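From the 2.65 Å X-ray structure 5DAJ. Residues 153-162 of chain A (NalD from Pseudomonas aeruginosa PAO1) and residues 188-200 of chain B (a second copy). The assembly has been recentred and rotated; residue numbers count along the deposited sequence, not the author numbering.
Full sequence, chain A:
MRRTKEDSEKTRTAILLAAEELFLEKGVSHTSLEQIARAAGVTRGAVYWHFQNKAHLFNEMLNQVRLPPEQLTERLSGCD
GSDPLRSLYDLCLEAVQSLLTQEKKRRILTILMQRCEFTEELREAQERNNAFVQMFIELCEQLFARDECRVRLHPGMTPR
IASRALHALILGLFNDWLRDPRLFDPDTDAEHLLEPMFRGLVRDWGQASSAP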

# COMPACT_ATOMS: atom_id res chain seq x y z
N LEU A 153 -27.05 2.52 -4.14
CA LEU A 153 -26.08 1.43 -4.25
C LEU A 153 -26.70 0.26 -5.00
O LEU A 153 -27.91 0.07 -4.96
CB LEU A 153 -25.61 0.96 -2.86
CG LEU A 153 -24.85 1.96 -1.99
CD1 LEU A 153 -24.52 1.33 -0.65
CD2 LEU A 153 -23.57 2.45 -2.67
N HIS A 154 -25.86 -0.53 -5.67
CA HIS A 154 -26.35 -1.75 -6.34
C HIS A 154 -26.78 -2.79 -5.30
O HIS A 154 -26.32 -2.74 -4.16
CB HIS A 154 -25.31 -2.39 -7.28
CG HIS A 154 -25.14 -1.68 -8.58
ND1 HIS A 154 -24.45 -0.49 -8.70
CD2 HIS A 154 -25.54 -2.00 -9.83
CE1 HIS A 154 -24.45 -0.10 -9.96
NE2 HIS A 154 -25.11 -1.00 -10.67
N PRO A 155 -27.68 -3.72 -5.69
CA PRO A 155 -28.10 -4.83 -4.83
C PRO A 155 -26.90 -5.57 -4.23
O PRO A 155 -26.02 -5.99 -4.97
CB PRO A 155 -28.83 -5.76 -5.80
CG PRO A 155 -29.41 -4.85 -6.81
CD PRO A 155 -28.44 -3.71 -6.96
N GLY A 156 -26.86 -5.69 -2.91
CA GLY A 156 -25.78 -6.42 -2.23
C GLY A 156 -24.50 -5.65 -1.97
O GLY A 156 -23.55 -6.19 -1.40
N MSE A 157 -24.45 -4.39 -2.41
CA MSE A 157 -23.43 -3.44 -1.96
C MSE A 157 -23.89 -2.81 -0.67
O MSE A 157 -24.88 -2.07 -0.66
CB MSE A 157 -23.15 -2.32 -2.97
CG MSE A 157 -22.23 -2.78 -4.10
SE MSE A 157 -20.52 -3.43 -3.36
CE MSE A 157 -20.32 -2.12 -1.91
N THR A 158 -23.19 -3.11 0.41
CA THR A 158 -23.45 -2.48 1.70
C THR A 158 -22.51 -1.30 1.91
O THR A 158 -21.44 -1.24 1.30
CB THR A 158 -23.26 -3.46 2.87
OG1 THR A 158 -21.90 -3.91 2.92
CG2 THR A 158 -24.18 -4.66 2.72
N PRO A 159 -22.90 -0.34 2.77
CA PRO A 159 -21.99 0.76 3.10
C PRO A 159 -20.64 0.32 3.66
O PRO A 159 -19.61 0.96 3.38
CB PRO A 159 -22.76 1.54 4.18
CG PRO A 159 -24.19 1.27 3.88
CD PRO A 159 -24.23 -0.14 3.36
N ARG A 160 -20.64 -0.75 4.45
CA ARG A 160 -19.40 -1.27 5.05
C ARG A 160 -18.40 -1.62 3.95
O ARG A 160 -17.25 -1.17 3.98
CB ARG A 160 -19.71 -2.50 5.90
CG ARG A 160 -18.50 -3.11 6.60
CD ARG A 160 -18.90 -4.30 7.46
NE ARG A 160 -19.38 -5.41 6.66
CZ ARG A 160 -18.65 -6.41 6.17
NH1 ARG A 160 -17.35 -6.49 6.41
NH2 ARG A 160 -19.23 -7.35 5.43
N ILE A 161 -18.85 -2.42 2.99
CA ILE A 161 -18.02 -2.91 1.88
C ILE A 161 -17.63 -1.78 0.93
O ILE A 161 -16.48 -1.72 0.48
CB ILE A 161 -18.74 -4.02 1.07
CG1 ILE A 161 -18.94 -5.28 1.92
CG2 ILE A 161 -17.98 -4.38 -0.21
CD1 ILE A 161 -17.67 -5.95 2.42
N ALA A 162 -18.58 -0.91 0.64
CA ALA A 162 -18.36 0.22 -0.27
C ALA A 162 -17.22 1.12 0.21
O ALA A 162 -16.32 1.45 -0.55
CB ALA A 162 -19.64 1.03 -0.43
N THR B 188 -15.29 -14.13 3.08
CA THR B 188 -16.68 -13.82 2.70
C THR B 188 -16.92 -12.44 2.08
O THR B 188 -17.95 -12.23 1.44
CB THR B 188 -17.64 -13.97 3.90
OG1 THR B 188 -17.28 -13.06 4.94
CG2 THR B 188 -17.62 -15.39 4.43
N ASP B 189 -15.99 -11.50 2.27
CA ASP B 189 -16.11 -10.13 1.69
C ASP B 189 -15.38 -9.91 0.37
O ASP B 189 -15.70 -8.97 -0.35
CB ASP B 189 -15.62 -9.07 2.68
CG ASP B 189 -16.45 -9.00 3.92
OD1 ASP B 189 -17.69 -9.18 3.86
OD2 ASP B 189 -15.87 -8.72 4.99
N ALA B 190 -14.41 -10.76 0.04
CA ALA B 190 -13.61 -10.62 -1.20
C ALA B 190 -14.44 -10.42 -2.46
O ALA B 190 -14.19 -9.51 -3.23
CB ALA B 190 -12.71 -11.82 -1.39
N GLU B 191 -15.45 -11.28 -2.65
CA GLU B 191 -16.40 -11.16 -3.78
C GLU B 191 -16.96 -9.75 -3.93
O GLU B 191 -16.96 -9.18 -5.02
CB GLU B 191 -17.62 -12.07 -3.58
CG GLU B 191 -17.34 -13.55 -3.68
CD GLU B 191 -18.54 -14.39 -3.24
OE1 GLU B 191 -19.69 -13.90 -3.33
OE2 GLU B 191 -18.31 -15.54 -2.81
N HIS B 192 -17.45 -9.21 -2.82
CA HIS B 192 -18.15 -7.92 -2.81
C HIS B 192 -17.22 -6.72 -2.90
O HIS B 192 -17.60 -5.66 -3.40
CB HIS B 192 -19.01 -7.81 -1.55
CG HIS B 192 -20.04 -8.89 -1.44
ND1 HIS B 192 -21.18 -8.92 -2.22
CD2 HIS B 192 -20.11 -9.98 -0.63
CE1 HIS B 192 -21.90 -9.97 -1.90
NE2 HIS B 192 -21.27 -10.64 -0.94
N LEU B 193 -15.99 -6.89 -2.42
CA LEU B 193 -14.96 -5.85 -2.52
C LEU B 193 -14.47 -5.67 -3.96
O LEU B 193 -14.17 -4.55 -4.39
CB LEU B 193 -13.78 -6.17 -1.60
CG LEU B 193 -14.12 -6.10 -0.11
CD1 LEU B 193 -13.13 -6.90 0.72
CD2 LEU B 193 -14.18 -4.65 0.35
N LEU B 194 -14.39 -6.78 -4.69
CA LEU B 194 -13.96 -6.79 -6.09
C LEU B 194 -15.10 -6.51 -7.07
O LEU B 194 -14.87 -5.93 -8.14
CB LEU B 194 -13.32 -8.13 -6.44
CG LEU B 194 -12.06 -8.49 -5.66
CD1 LEU B 194 -11.66 -9.92 -5.96
CD2 LEU B 194 -10.92 -7.54 -5.96
N GLU B 195 -16.32 -6.90 -6.69
CA GLU B 195 -17.50 -6.75 -7.55
C GLU B 195 -17.59 -5.39 -8.27
O GLU B 195 -17.63 -5.37 -9.51
CB GLU B 195 -18.80 -7.02 -6.76
CG GLU B 195 -20.11 -6.97 -7.55
CD GLU B 195 -20.22 -8.01 -8.66
OE1 GLU B 195 -19.35 -8.91 -8.77
OE2 GLU B 195 -21.21 -7.93 -9.42
N PRO B 196 -17.58 -4.27 -7.52
CA PRO B 196 -17.78 -2.98 -8.19
C PRO B 196 -16.72 -2.65 -9.24
O PRO B 196 -17.06 -2.10 -10.28
CB PRO B 196 -17.75 -1.97 -7.04
CG PRO B 196 -17.00 -2.65 -5.96
CD PRO B 196 -17.35 -4.10 -6.08
N MSE B 197 -15.47 -2.99 -8.96
CA MSE B 197 -14.39 -2.72 -9.92
C MSE B 197 -14.69 -3.41 -11.22
O MSE B 197 -14.65 -2.78 -12.28
CB MSE B 197 -13.04 -3.17 -9.39
CG MSE B 197 -11.88 -3.01 -10.38
SE MSE B 197 -11.68 -1.15 -11.01
CE MSE B 197 -10.80 -0.40 -9.42
N PHE B 198 -15.01 -4.70 -11.16
CA PHE B 198 -15.31 -5.47 -12.37
C PHE B 198 -16.60 -5.04 -13.06
O PHE B 198 -16.68 -5.00 -14.29
CB PHE B 198 -15.33 -6.96 -12.09
CG PHE B 198 -13.97 -7.56 -12.01
CD1 PHE B 198 -13.27 -7.54 -10.81
CD2 PHE B 198 -13.37 -8.11 -13.12
CE1 PHE B 198 -12.00 -8.09 -10.73
CE2 PHE B 198 -12.10 -8.65 -13.05
CZ PHE B 198 -11.41 -8.63 -11.85
N ARG B 199 -17.61 -4.71 -12.26
CA ARG B 199 -18.87 -4.17 -12.80
C ARG B 199 -18.64 -2.81 -13.48
O ARG B 199 -19.29 -2.51 -14.48
CB ARG B 199 -19.92 -4.02 -11.69
CG ARG B 199 -21.30 -3.64 -12.22
CD ARG B 199 -22.45 -4.03 -11.31
NE ARG B 199 -22.02 -4.26 -9.95
N GLY B 200 -17.74 -2.02 -12.93
CA GLY B 200 -17.39 -0.71 -13.49
C GLY B 200 -16.53 -0.73 -14.74
O GLY B 200 -16.58 0.19 -15.55

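The strongest link between the two stretches, which belong to two copies of NalD, is a two-pronged salt bridge between A:Arg160 and B:Asp189. A:Arg160 NH1 donates to B:Asp189 OD2 at 3.0 Å and A:Arg160 NH2 to B:Asp189 OD1 at 2.9 Å, with N-H...acceptor angles of 171° and 161°. The carboxylate meets the guanidinium at its edge, near its plane, so both hydrogen bonds run almost straight. The CA-to-CB bond of A:Arg160 points sideways, but chi1 and chi2 are both t and chi3 is p (66°), so the chain runs out straight at first, then turns, and its end comes nearer chain B. B:Asp189 points toward chain A with chi1 m; it is buried, and the arginine offsets its charge, while OD2 has a further hydrogen bond elsewhere in the structure.

Beside the bridge lies A:Ile161, which has 84 Å² covered by the chain B stretch, the largest area for any residue of the two stretches. Its CD1 lies 3.5 Å from B:Asp189 OD1, placing a methyl group against the carboxylate. Its CG2 sits 3.5 Å from the backbone B:His192 O, 3.8 Å from B:His192 CB and 3.9 Å from B:Leu193 CD2. A branched aliphatic side chain suits this place because its separate methyl groups reach different parts of the helix surface. The backbones are near here too, with A:Ile161 CA and B:Leu193 CA 6.1 Å apart. A:Thr158, out of reach of chain B, caps the start of the chain A helix: its OG1 accepts a weak hydrogen bond from A:Ile161 N at 3.4 Å.

Next along is the selenomethionine A:Met157, whose CA-to-CB bond points sideways but whose three m torsions bring its end nearer. A:Met157 SE lies 3.7 Å from the backbone B:His192 O, and it makes an apolar contact with B:Pro196 CD at 4.2 Å, where a flexible side chain fits against a rigid ring.

A:Met157 closes a type II turn that begins at A:His154, held by A:Met157 N to A:His154 O at 3.0 Å. A:Gly156 takes a positive phi of 84° in this turn, a conformation that favours glycine. Its carbonyl A:Gly156 O comes within 3.7 Å of B:His192 ND1, a contact rather than a hydrogen bond.

At the other end of the turn, A:His154 offers a ring face to B:Arg199: CD of B:Arg199 lies 4.2 Å from the centroid of the A:His154 ring, 24° off the normal, a CH-pi contact. The modelled B:Arg199 side chain stops at NE, which makes a long salt bridge to B:Glu195 OE2 at 3.8 Å.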